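Long-range contacts in siderophore periplasmic binding protein (PDB 5DH0), which probably binds an iron-loaded siderophore of the fuscachelin type outside the cell membrane and delivers it for uptake: residues E162-R167 and T291-N296; A253-D258 and P283-A288; L106-V111 and R153-G158; T186-V191 and A244-Y249. All blocks are in the same frame, centred on the assembly; numbering follows the deposited sequence.

Contacts 3 and 4 lie buried inside the two lobes, one in each, on opposite sides of the chain's centre: the first is purely aliphatic, strand against helix end, while the second pairs two parallel strands through backbone bonds. Contact 1, partly buried, joins helices 158-178 and 292-307 by mixed polar and aromatic packing. Contact 2 lies at the surface, where a loop meets a strand end through the aliphatic parts of E255 and R285 and one weak bond. Neighbouring strands link contacts 2 and 4, and Q294 packs on Y286 between contacts 1 and 2. A salt bridge, E162 to R153, ties contact 1 to contact 3.

Contact 1: E162-R167 and T291-N296; sequences EAEQQR and TYAQAN
E164 and Y292 mark the closest backbone approach of two helical segments, 162-167 and 292-296, whose axes pass 8.7 Å apart with their directions 33° from parallel. This is helix-to-helix packing on the long helix 158-178, which matches the interlobe helix of the two-lobed fold expected for this family of binding proteins. At the near point the two CB atoms of E164 and Y292 stand 3.6 Å apart. Beside them Q165 runs along the Y292 ring: with CG anti to the backbone N (chi1 174°), its extended chain keeps close to the ring all the way out to the hydroxyl. Q165 CB sits over the middle of the face, 3.7 Å from the Y292 centroid, in a CH-pi contact. Y292 OH also makes a weak hydrogen bond to N146 of helix 142-154, so this ring joins three helices. A serine in place of Y292 would probably leave the Q165 chain without its aromatic bed and open a gap between the helices.

Further along, N296 is the polar hub. Its ND2 donates to E164 OE1 at 2.8 Å, meeting that oxygen nearly end-on, and more weakly to E164 O at 3.3 Å. R167 stacks its guanidinium over the same amide, the planes 28° apart, while reaching E164 through a long salt bridge. At the start of helix 292-307, T291 serves as N-cap, its OG1 accepting from Q294 N. R167 NH1 lies 3.6 Å from N296 CG of the stacked amide and 3.4 Å from the N296 CB behind it.

Contact 2: A253-D258 and P283-A288; sequences AQENPD and PLRYSA
R285 reaches from the end of strand 281-284 across to A253 and E255, in the loop that follows strand 246-250. The two strands are parallel neighbours, and the chain between them carries helix 259-265, a beta-alpha-beta crossover; the contact therefore ties together the ends of its two strands. In such folds loops at this end of the strands commonly border the ligand cleft.

Traced outward, R285 first sends CB toward the loop. CG then comes 4.0 Å from E255 CG and about equally near the carbonyl oxygen of A253. CD makes the tightest carbon contact, 3.4 Å from E255 CG. A chi2 of 140°, away from the staggered positions, and a further bend at chi3 turn the chain so that NE faces A253 O, to which it gives a weak hydrogen bond of 3.4 Å. At the tip, opposite charges stay apart: NH1 of R285 is 4.8 Å from E255 OE2, and the carboxylate and guanidinium planes are turned 54° from each other.

Around this chain, E255 also lays its carboxylate carbon against the P283 ring. On the other side of the arginine, Y286 brings its phenol end to the loop, OH lying 3.6 Å from A253 CB.

Contact 3: L106-V111 and R153-G158; sequences LIIGGV and RVVGDG
L106 and I108 meet V154 and V155 with no ring, amide or carboxylate between them, so this interface has no aromatic or polar face or edge: methyl groups alone do the touching. It is a strand-to-helix-end contact in the parallel sheet of the first lobe, and it shows how branched aliphatic chains fill such a joint.

The two strand residues lie on the same face of strand 106-112, and each presents one methyl in particular. L106, with CG anti to the backbone N (chi1 174°), extends CD2 until it lies 4.1 Å from V154 CG1. I108 takes the less common course, CG1 between its own backbone N and carbonyl carbon (chi1 66°), which carries CD1 to within 4.0 Å of V155 CG1; these two side chains cross at about a right angle. Looser cross-contacts complete the set, I108 CG2 standing 4.3 Å from V154 CG1.

The two valines sit where helix 142-154 ends: V154 is its last residue and V155 the first beyond it. A Schellman motif closes the helix, with G156 as the C-prime residue at a phi of 91°, D157 N reaching back to S152 O and G156 N bonded to R153 O; a side chain at G156 would collide with the preceding carbonyl. At G158, a side chain would be crowded by R153 CG.

Strand 106-112 is bounded by strands 45-47 and 132-137, with backbone bonds from L106 and I108 to V46. I108 and V155 both also touch I45 and V54, so helix 52-57 packs into the same hydrophobic layer between the sheet and the end of helix 142-154.

Contact 4: T186-V191 and A244-Y249; sequences TTFALV and ADVIFY
D245 has its CG anti to the carbonyl carbon, beside its own backbone N (chi1 -55°), which swings OD2 back to the amide of T187; F188 and F248 share that kind of first torsion, and their rings run out side by side. The setting is a pair of parallel strands, 187-193 and 246-250, in the mixed sheet of the second lobe, with neighbouring CA atoms in register from F188-V246 to V191-Y249.

Backbone bonds stitch the pair. F248 N gives to A189 O at 2.8 Å, nearly in line with the carbonyl, and V191 N gives to F248 O, while the bond from A189 N to V246 O is weak. At the strand starts T187 O is gripped twice, by D245 N at 2.8 Å and by V246 N at 3.2 Å. D245 OD2 adds a side-chain bond there: T187 N reaches it at 2.8 Å, almost straight at 171°, from above the carboxylate plane. With a leucine at D245, T187 N would probably be left without its side-chain acceptor, and the start of the strand pair would be held by the bonds to T187 O.

One face of the sheet carries F188, L190, V246 and F248, covered by V305 and L306 of helix 292-307 and by L284. The other bears A189, V191, I247 and Y249, with helix 259-265 packing on V191 and Y249. On the first face V246 CG1 nestles against F188, and F188 CD2 comes to the edge of the F248 ring, 3.7 Å from CE2.

Contact 1: E162-R167 and T291-N296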
loop_
_atom_site.group_PDB
_atom_site.type_symbol
_atom_site.label_atom_id
_atom_site.label_comp_id
_atom_site.label_asym_id
_atom_site.label_seq_id
_atom_site.Cartn_x
_atom_site.Cartn_y
_atom_site.Cartn_z
ATOM N N GLU A 162 12.960 -20.849 26.492
ATOM C CA GLU A 162 14.052 -20.140 25.835
ATOM C C GLU A 162 14.380 -20.781 24.501
ATOM O O GLU A 162 14.748 -20.086 23.544
ATOM C CB GLU A 162 15.269 -20.076 26.753
ATOM C CG GLU A 162 15.041 -19.096 27.927
ATOM C CD GLU A 162 16.140 -19.109 28.994
ATOM O OE1 GLU A 162 17.274 -19.570 28.716
ATOM O OE2 GLU A 162 15.857 -18.643 30.121
ATOM N N ALA A 163 14.198 -22.093 24.403
ATOM C CA ALA A 163 14.420 -22.758 23.127
ATOM C C ALA A 163 13.383 -22.299 22.089
ATOM O O ALA A 163 13.707 -22.133 20.901
ATOM C CB ALA A 163 14.391 -24.270 23.296
ATOM N N GLU A 164 12.144 -22.062 22.527
ATOM C CA GLU A 164 11.144 -21.536 21.593
ATOM C C GLU A 164 11.521 -20.132 21.118
ATOM O O GLU A 164 11.392 -19.818 19.930
ATOM C CB GLU A 164 9.746 -21.523 22.214
ATOM C CG GLU A 164 9.093 -22.903 22.346
ATOM C CD GLU A 164 8.759 -23.556 20.998
ATOM O OE1 GLU A 164 8.683 -22.851 19.971
ATOM O OE2 GLU A 164 8.552 -24.791 20.967
ATOM N N GLN A 165 12.001 -19.292 22.036
ATOM C CA GLN A 165 12.365 -17.919 21.670
ATOM C C GLN A 165 13.493 -17.900 20.633
ATOM O O GLN A 165 13.455 -17.140 19.654
ATOM C CB GLN A 165 12.779 -17.123 22.894
ATOM C CG GLN A 165 13.310 -15.745 22.562
ATOM C CD GLN A 165 13.785 -14.996 23.784
ATOM O OE1 GLN A 165 14.592 -15.496 24.560
ATOM N NE2 GLN A 165 13.267 -13.793 23.973
ATOM N N GLN A 166 14.486 -18.765 20.834
ATOM C CA GLN A 166 15.554 -18.913 19.849
ATOM C C GLN A 166 15.041 -19.444 18.514
ATOM O O GLN A 166 15.427 -18.961 17.437
ATOM C CB GLN A 166 16.637 -19.840 20.374
ATOM C CG GLN A 166 17.343 -19.304 21.585
ATOM C CD GLN A 166 18.448 -20.230 22.034
ATOM O OE1 GLN A 166 19.343 -20.570 21.244
ATOM N NE2 GLN A 166 18.392 -20.662 23.301
ATOM N N ARG A 167 14.170 -20.441 18.573
ATOM C CA ARG A 167 13.702 -21.041 17.337
ATOM C C ARG A 167 12.902 -20.050 16.493
ATOM O O ARG A 167 12.970 -20.081 15.257
ATOM C CB ARG A 167 12.877 -22.277 17.637
ATOM C CG ARG A 167 12.401 -22.974 16.399
ATOM C CD ARG A 167 11.318 -23.999 16.718
ATOM N NE ARG A 167 10.583 -24.320 15.495
ATOM C CZ ARG A 167 9.264 -24.476 15.424
ATOM N NH1 ARG A 167 8.509 -24.361 16.519
ATOM N NH2 ARG A 167 8.701 -24.755 14.251
ATOM N N THR A 291 2.520 -17.030 23.283
ATOM C CA THR A 291 3.820 -17.607 23.652
ATOM C C THR A 291 4.718 -17.744 22.424
ATOM O O THR A 291 4.246 -17.576 21.283
ATOM C CB THR A 291 3.658 -19.002 24.314
ATOM O OG1 THR A 291 3.168 -19.938 23.339
ATOM C CG2 THR A 291 2.688 -18.940 25.512
ATOM N N TYR A 292 6.000 -18.069 22.633
ATOM C CA TYR A 292 6.893 -18.207 21.481
ATOM C C TYR A 292 6.500 -19.433 20.666
ATOM O O TYR A 292 6.637 -19.442 19.439
ATOM C CB TYR A 292 8.368 -18.249 21.910
ATOM C CG TYR A 292 8.964 -16.843 22.011
ATOM C CD1 TYR A 292 9.259 -16.115 20.864
ATOM C CD2 TYR A 292 9.194 -16.237 23.242
ATOM C CE1 TYR A 292 9.778 -14.837 20.941
ATOM C CE2 TYR A 292 9.713 -14.960 23.322
ATOM C CZ TYR A 292 10.001 -14.267 22.169
ATOM O OH TYR A 292 10.514 -13.000 22.229
ATOM N N ALA A 293 5.945 -20.442 21.332
ATOM C CA ALA A 293 5.464 -21.626 20.617
ATOM C C ALA A 293 4.270 -21.290 19.720
ATOM O O ALA A 293 4.157 -21.780 18.595
ATOM C CB ALA A 293 5.100 -22.728 21.603
ATOM N N GLN A 294 3.380 -20.438 20.209
ATOM C CA GLN A 294 2.243 -20.017 19.398
ATOM C C GLN A 294 2.745 -19.164 18.243
ATOM O O GLN A 294 2.345 -19.366 17.092
ATOM C CB GLN A 294 1.216 -19.252 20.240
ATOM C CG GLN A 294 0.347 -20.156 21.082
ATOM C CD GLN A 294 -0.672 -19.390 21.893
ATOM O OE1 GLN A 294 -1.013 -18.246 21.566
ATOM N NE2 GLN A 294 -1.193 -20.026 22.938
ATOM N N ALA A 295 3.630 -18.218 18.553
ATOM C CA ALA A 295 4.259 -17.390 17.527
ATOM C C ALA A 295 4.947 -18.249 16.451
ATOM O O ALA A 295 4.914 -17.910 15.266
ATOM C CB ALA A 295 5.252 -16.427 18.156
ATOM N N ASN A 296 5.537 -19.375 16.842
ATOM C CA ASN A 296 6.129 -20.261 15.831
ATOM C C ASN A 296 5.083 -20.945 14.946
ATOM O O ASN A 296 5.274 -21.077 13.742
ATOM C CB ASN A 296 7.042 -21.308 16.490
ATOM C CG ASN A 296 8.454 -20.776 16.732
ATOM O OD1 ASN A 296 9.092 -20.276 15.815
ATOM N ND2 ASN A 296 8.937 -20.874 17.966
#

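Contact 2: A253-D258 and P283-A288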
loop_
_atom_site.group_PDB
_atom_site.type_symbol
_atom_site.label_atom_id
_atom_site.label_comp_id
_atom_site.label_asym_id
_atom_site.label_seq_id
_atom_site.Cartn_x
_atom_site.Cartn_y
_atom_site.Cartn_z
ATOM N N ALA A 253 -8.171 -22.865 17.410
ATOM C CA ALA A 253 -7.129 -23.879 17.210
ATOM C C ALA A 253 -7.522 -25.006 16.239
ATOM O O ALA A 253 -6.648 -25.703 15.713
ATOM C CB ALA A 253 -6.723 -24.464 18.539
ATOM N N GLN A 254 -8.823 -25.171 15.985
ATOM C CA GLN A 254 -9.305 -26.190 15.043
ATOM C C GLN A 254 -9.560 -25.637 13.643
ATOM O O GLN A 254 -10.293 -26.244 12.868
ATOM C CB GLN A 254 -10.597 -26.845 15.556
ATOM C CG GLN A 254 -10.393 -27.862 16.674
ATOM C CD GLN A 254 -10.039 -27.225 18.011
ATOM O OE1 GLN A 254 -8.998 -27.534 18.600
ATOM N NE2 GLN A 254 -10.913 -26.341 18.504
ATOM N N GLU A 255 -8.956 -24.490 13.333
ATOM C CA GLU A 255 -9.203 -23.752 12.087
ATOM C C GLU A 255 -10.668 -23.383 11.867
ATOM O O GLU A 255 -11.095 -23.208 10.732
ATOM C CB GLU A 255 -8.709 -24.532 10.867
ATOM C CG GLU A 255 -7.202 -24.487 10.662
ATOM C CD GLU A 255 -6.765 -25.052 9.315
ATOM O OE1 GLU A 255 -7.642 -25.539 8.561
ATOM O OE2 GLU A 255 -5.546 -25.024 9.021
ATOM N N ASN A 256 -11.432 -23.244 12.941
ATOM C CA ASN A 256 -12.805 -22.769 12.812
ATOM C C ASN A 256 -12.935 -21.282 13.092
ATOM O O ASN A 256 -12.582 -20.838 14.180
ATOM C CB ASN A 256 -13.721 -23.544 13.750
ATOM C CG ASN A 256 -14.281 -24.768 13.108
ATOM O OD1 ASN A 256 -14.047 -25.893 13.564
ATOM N ND2 ASN A 256 -15.013 -24.568 12.010
ATOM N N PRO A 257 -13.439 -20.506 12.110
ATOM C CA PRO A 257 -13.645 -19.071 12.346
ATOM C C PRO A 257 -14.848 -18.874 13.254
ATOM O O PRO A 257 -15.773 -19.692 13.223
ATOM C CB PRO A 257 -13.910 -18.505 10.947
ATOM C CG PRO A 257 -14.504 -19.651 10.199
ATOM C CD PRO A 257 -13.929 -20.923 10.781
ATOM N N ASP A 258 -14.822 -17.830 14.073
ATOM C CA ASP A 258 -15.962 -17.532 14.908
ATOM C C ASP A 258 -17.114 -17.056 14.010
ATOM O O ASP A 258 -16.893 -16.649 12.850
ATOM C CB ASP A 258 -15.592 -16.500 15.989
ATOM C CG ASP A 258 -15.314 -15.107 15.428
ATOM O OD1 ASP A 258 -16.166 -14.554 14.701
ATOM O OD2 ASP A 258 -14.233 -14.543 15.738
ATOM N N PRO A 283 -7.110 -19.459 6.638
ATOM C CA PRO A 283 -7.267 -19.342 8.090
ATOM C C PRO A 283 -5.917 -19.115 8.769
ATOM O O PRO A 283 -4.877 -19.421 8.174
ATOM C CB PRO A 283 -7.874 -20.691 8.487
ATOM C CG PRO A 283 -7.416 -21.623 7.415
ATOM C CD PRO A 283 -7.372 -20.819 6.148
ATOM N N LEU A 284 -5.939 -18.577 9.990
ATOM C CA LEU A 284 -4.729 -18.383 10.783
ATOM C C LEU A 284 -4.990 -18.662 12.259
ATOM O O LEU A 284 -5.640 -17.885 12.931
ATOM C CB LEU A 284 -4.189 -16.962 10.622
ATOM C CG LEU A 284 -2.884 -16.729 11.385
ATOM C CD1 LEU A 284 -1.743 -17.549 10.788
ATOM C CD2 LEU A 284 -2.525 -15.248 11.432
ATOM N N ARG A 285 -4.472 -19.776 12.749
ATOM C CA ARG A 285 -4.572 -20.150 14.146
ATOM C C ARG A 285 -3.525 -19.447 15.024
ATOM O O ARG A 285 -2.457 -19.052 14.542
ATOM C CB ARG A 285 -4.397 -21.661 14.279
ATOM C CG ARG A 285 -5.470 -22.481 13.618
ATOM C CD ARG A 285 -4.833 -23.676 12.959
ATOM N NE ARG A 285 -4.027 -24.410 13.917
ATOM C CZ ARG A 285 -2.803 -24.857 13.665
ATOM N NH1 ARG A 285 -2.250 -24.649 12.474
ATOM N NH2 ARG A 285 -2.142 -25.522 14.604
ATOM N N TYR A 286 -3.835 -19.325 16.316
ATOM C CA TYR A 286 -2.954 -18.735 17.323
ATOM C C TYR A 286 -2.464 -17.355 16.919
ATOM O O TYR A 286 -1.351 -16.964 17.254
ATOM C CB TYR A 286 -1.774 -19.663 17.613
ATOM C CG TYR A 286 -2.220 -20.932 18.296
ATOM C CD1 TYR A 286 -2.742 -20.898 19.589
ATOM C CD2 TYR A 286 -2.155 -22.159 17.645
ATOM C CE1 TYR A 286 -3.171 -22.046 20.219
ATOM C CE2 TYR A 286 -2.587 -23.324 18.272
ATOM C CZ TYR A 286 -3.095 -23.263 19.559
ATOM O OH TYR A 286 -3.516 -24.413 20.196
ATOM N N SER A 287 -3.317 -16.639 16.194
ATOM C CA SER A 287 -3.116 -15.247 15.832
ATOM C C SER A 287 -2.662 -14.401 17.011
ATOM O O SER A 287 -1.871 -13.485 16.848
ATOM C CB SER A 287 -4.420 -14.670 15.256
ATOM O OG SER A 287 -4.331 -13.271 15.049
ATOM N N ALA A 288 -3.182 -14.701 18.197
ATOM C CA ALA A 288 -2.855 -13.928 19.389
ATOM C C ALA A 288 -1.358 -14.028 19.766
ATOM O O ALA A 288 -0.801 -13.109 20.363
ATOM C CB ALA A 288 -3.733 -14.371 20.551
#

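Contact 3: L106-V111 and R153-G158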
loop_
_atom_site.group_PDB
_atom_site.type_symbol
_atom_site.label_atom_id
_atom_site.label_comp_id
_atom_site.label_asym_id
_atom_site.label_seq_id
_atom_site.Cartn_x
_atom_site.Cartn_y
_atom_site.Cartn_z
ATOM N N LEU A 106 1.880 -21.132 44.762
ATOM C CA LEU A 106 2.330 -20.071 43.868
ATOM C C LEU A 106 1.202 -19.586 42.966
ATOM O O LEU A 106 0.529 -20.387 42.311
ATOM C CB LEU A 106 3.499 -20.544 43.014
ATOM C CG LEU A 106 3.965 -19.552 41.948
ATOM C CD1 LEU A 106 4.613 -18.307 42.544
ATOM C CD2 LEU A 106 4.900 -20.239 40.997
ATOM N N ILE A 107 1.013 -18.271 42.932
ATOM C CA ILE A 107 0.057 -17.622 42.042
ATOM C C ILE A 107 0.792 -16.815 40.973
ATOM O O ILE A 107 1.676 -16.009 41.296
ATOM C CB ILE A 107 -0.868 -16.704 42.822
ATOM C CG1 ILE A 107 -1.550 -17.487 43.943
ATOM C CG2 ILE A 107 -1.891 -16.065 41.899
ATOM C CD1 ILE A 107 -2.163 -16.598 45.004
ATOM N N ILE A 108 0.444 -17.034 39.705
ATOM C CA ILE A 108 1.118 -16.334 38.605
ATOM C C ILE A 108 0.135 -15.673 37.615
ATOM O O ILE A 108 -1.033 -16.069 37.515
ATOM C CB ILE A 108 2.061 -17.285 37.811
ATOM C CG1 ILE A 108 1.269 -18.366 37.084
ATOM C CG2 ILE A 108 3.109 -17.913 38.712
ATOM C CD1 ILE A 108 2.041 -18.973 35.927
ATOM N N GLY A 109 0.616 -14.657 36.897
ATOM C CA GLY A 109 -0.141 -14.041 35.818
ATOM C C GLY A 109 0.523 -12.839 35.148
ATOM O O GLY A 109 1.461 -12.242 35.680
ATOM N N GLY A 110 0.026 -12.487 33.965
ATOM C CA GLY A 110 0.406 -11.252 33.299
ATOM C C GLY A 110 -0.459 -10.060 33.700
ATOM O O GLY A 110 -1.642 -10.206 33.998
ATOM N N VAL A 111 0.144 -8.873 33.711
ATOM C CA VAL A 111 -0.582 -7.636 33.991
ATOM C C VAL A 111 -0.304 -6.588 32.919
ATOM O O VAL A 111 0.852 -6.244 32.682
ATOM C CB VAL A 111 -0.188 -7.030 35.364
ATOM C CG1 VAL A 111 -0.848 -5.681 35.558
ATOM C CG2 VAL A 111 -0.566 -7.951 36.492
ATOM N N ARG A 153 9.917 -19.262 33.092
ATOM C CA ARG A 153 11.141 -19.439 33.849
ATOM C C ARG A 153 10.775 -19.662 35.316
ATOM O O ARG A 153 11.314 -20.549 35.974
ATOM C CB ARG A 153 12.072 -18.233 33.675
ATOM C CG ARG A 153 12.747 -18.188 32.320
ATOM C CD ARG A 153 13.555 -16.927 32.161
ATOM N NE ARG A 153 14.199 -16.857 30.855
ATOM C CZ ARG A 153 14.392 -15.725 30.188
ATOM N NH1 ARG A 153 13.982 -14.578 30.712
ATOM N NH2 ARG A 153 14.977 -15.737 28.998
ATOM N N VAL A 154 9.828 -18.876 35.807
ATOM C CA VAL A 154 9.455 -18.912 37.215
ATOM C C VAL A 154 8.849 -20.254 37.650
ATOM O O VAL A 154 9.083 -20.691 38.772
ATOM C CB VAL A 154 8.497 -17.749 37.532
ATOM C CG1 VAL A 154 7.408 -18.155 38.498
ATOM C CG2 VAL A 154 9.292 -16.576 38.072
ATOM N N VAL A 155 8.113 -20.930 36.773
ATOM C CA VAL A 155 7.520 -22.219 37.146
ATOM C C VAL A 155 8.465 -23.371 36.795
ATOM O O VAL A 155 8.084 -24.547 36.859
ATOM C CB VAL A 155 6.130 -22.462 36.463
ATOM C CG1 VAL A 155 5.163 -21.315 36.755
ATOM C CG2 VAL A 155 6.284 -22.681 34.964
ATOM N N GLY A 156 9.687 -23.024 36.394
ATOM C CA GLY A 156 10.747 -23.997 36.165
ATOM C C GLY A 156 10.845 -24.541 34.750
ATOM O O GLY A 156 11.562 -25.517 34.504
ATOM N N ASP A 157 10.140 -23.902 33.816
ATOM C CA ASP A 157 10.079 -24.366 32.433
ATOM C C ASP A 157 10.923 -23.471 31.511
ATOM O O ASP A 157 10.720 -23.434 30.292
ATOM C CB ASP A 157 8.617 -24.406 31.965
ATOM C CG ASP A 157 8.433 -25.167 30.669
ATOM O OD1 ASP A 157 9.138 -26.182 30.469
ATOM O OD2 ASP A 157 7.583 -24.742 29.851
ATOM N N GLY A 158 11.876 -22.760 32.110
ATOM C CA GLY A 158 12.703 -21.795 31.401
ATOM C C GLY A 158 13.443 -22.298 30.172
ATOM O O GLY A 158 13.600 -21.559 29.194
#

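Contact 4: T186-V191 and A244-Y249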
loop_
_atom_site.group_PDB
_atom_site.type_symbol
_atom_site.label_atom_id
_atom_site.label_comp_id
_atom_site.label_asym_id
_atom_site.label_seq_id
_atom_site.Cartn_x
_atom_site.Cartn_y
_atom_site.Cartn_z
ATOM N N THR A 186 4.285 -9.272 -2.122
ATOM C CA THR A 186 2.972 -9.652 -1.607
ATOM C C THR A 186 2.474 -8.734 -0.488
ATOM O O THR A 186 3.152 -8.528 0.517
ATOM C CB THR A 186 2.979 -11.107 -1.065
ATOM O OG1 THR A 186 3.603 -11.982 -2.017
ATOM C CG2 THR A 186 1.544 -11.591 -0.757
ATOM N N THR A 187 1.280 -8.191 -0.668
ATOM C CA THR A 187 0.623 -7.443 0.389
ATOM C C THR A 187 -0.314 -8.361 1.177
ATOM O O THR A 187 -1.187 -9.007 0.596
ATOM C CB THR A 187 -0.158 -6.266 -0.183
ATOM O OG1 THR A 187 0.744 -5.416 -0.901
ATOM C CG2 THR A 187 -0.830 -5.467 0.933
ATOM N N PHE A 188 -0.105 -8.426 2.492
ATOM C CA PHE A 188 -0.927 -9.236 3.394
ATOM C C PHE A 188 -1.975 -8.432 4.146
ATOM O O PHE A 188 -1.868 -7.208 4.284
ATOM C CB PHE A 188 -0.046 -9.950 4.417
ATOM C CG PHE A 188 0.793 -11.022 3.831
ATOM C CD1 PHE A 188 1.997 -10.718 3.214
ATOM C CD2 PHE A 188 0.378 -12.340 3.879
ATOM C CE1 PHE A 188 2.763 -11.715 2.657
ATOM C CE2 PHE A 188 1.146 -13.336 3.326
ATOM C CZ PHE A 188 2.342 -13.023 2.714
ATOM N N ALA A 189 -2.987 -9.130 4.652
ATOM C CA ALA A 189 -3.952 -8.524 5.564
ATOM C C ALA A 189 -4.438 -9.574 6.537
ATOM O O ALA A 189 -4.689 -10.717 6.147
ATOM C CB ALA A 189 -5.105 -7.924 4.814
ATOM N N LEU A 190 -4.540 -9.191 7.808
ATOM C CA LEU A 190 -5.094 -10.066 8.824
ATOM C C LEU A 190 -6.386 -9.455 9.369
ATOM O O LEU A 190 -6.400 -8.326 9.884
ATOM C CB LEU A 190 -4.096 -10.314 9.948
ATOM C CG LEU A 190 -4.759 -11.048 11.113
ATOM C CD1 LEU A 190 -5.307 -12.411 10.671
ATOM C CD2 LEU A 190 -3.808 -11.184 12.294
ATOM N N VAL A 191 -7.480 -10.202 9.234
ATOM C CA VAL A 191 -8.797 -9.677 9.583
ATOM C C VAL A 191 -9.500 -10.573 10.584
ATOM O O VAL A 191 -9.190 -11.764 10.667
ATOM C CB VAL A 191 -9.706 -9.518 8.329
ATOM C CG1 VAL A 191 -9.036 -8.617 7.257
ATOM C CG2 VAL A 191 -10.083 -10.883 7.752
ATOM N N ALA A 244 -4.828 -6.000 -0.957
ATOM C CA ALA A 244 -4.267 -7.227 -0.397
ATOM C C ALA A 244 -4.192 -8.349 -1.445
ATOM O O ALA A 244 -5.155 -8.620 -2.157
ATOM C CB ALA A 244 -5.090 -7.676 0.801
ATOM N N ASP A 245 -3.044 -9.005 -1.528
ATOM C CA ASP A 245 -2.887 -10.156 -2.405
ATOM C C ASP A 245 -3.297 -11.426 -1.669
ATOM O O ASP A 245 -3.756 -12.390 -2.263
ATOM C CB ASP A 245 -1.428 -10.280 -2.879
ATOM C CG ASP A 245 -0.917 -9.012 -3.558
ATOM O OD1 ASP A 245 -1.661 -8.408 -4.361
ATOM O OD2 ASP A 245 0.236 -8.609 -3.278
ATOM N N VAL A 246 -3.085 -11.409 -0.358
ATOM C CA VAL A 246 -3.330 -12.533 0.529
ATOM C C VAL A 246 -4.056 -12.043 1.775
ATOM O O VAL A 246 -3.651 -11.059 2.408
ATOM C CB VAL A 246 -2.029 -13.228 0.960
ATOM C CG1 VAL A 246 -2.324 -14.315 2.003
ATOM C CG2 VAL A 246 -1.308 -13.800 -0.243
ATOM N N ILE A 247 -5.134 -12.731 2.122
ATOM C CA ILE A 247 -5.904 -12.370 3.287
ATOM C C ILE A 247 -5.936 -13.533 4.261
ATOM O O ILE A 247 -6.301 -14.644 3.890
ATOM C CB ILE A 247 -7.329 -11.966 2.900
ATOM C CG1 ILE A 247 -7.308 -10.668 2.095
ATOM C CG2 ILE A 247 -8.191 -11.798 4.137
ATOM C CD1 ILE A 247 -8.728 -10.163 1.741
ATOM N N PHE A 248 -5.522 -13.268 5.496
ATOM C CA PHE A 248 -5.702 -14.197 6.608
ATOM C C PHE A 248 -6.924 -13.799 7.442
ATOM O O PHE A 248 -7.181 -12.602 7.658
ATOM C CB PHE A 248 -4.475 -14.203 7.516
ATOM C CG PHE A 248 -3.304 -14.958 6.975
ATOM C CD1 PHE A 248 -3.277 -16.348 7.015
ATOM C CD2 PHE A 248 -2.203 -14.277 6.473
ATOM C CE1 PHE A 248 -2.171 -17.049 6.527
ATOM C CE2 PHE A 248 -1.095 -14.965 5.992
ATOM C CZ PHE A 248 -1.079 -16.350 6.016
ATOM N N TYR A 249 -7.666 -14.788 7.925
ATOM C CA TYR A 249 -8.720 -14.525 8.905
ATOM C C TYR A 249 -8.446 -15.347 10.164
ATOM O O TYR A 249 -8.116 -16.522 10.099
ATOM C CB TYR A 249 -10.135 -14.824 8.325
ATOM C CG TYR A 249 -10.346 -16.238 7.793
ATOM C CD1 TYR A 249 -10.104 -16.555 6.455
ATOM C CD2 TYR A 249 -10.787 -17.256 8.621
ATOM C CE1 TYR A 249 -10.287 -17.848 5.976
ATOM C CE2 TYR A 249 -10.969 -18.535 8.140
ATOM C CZ TYR A 249 -10.719 -18.824 6.825
ATOM O OH TYR A 249 -10.907 -20.101 6.374
#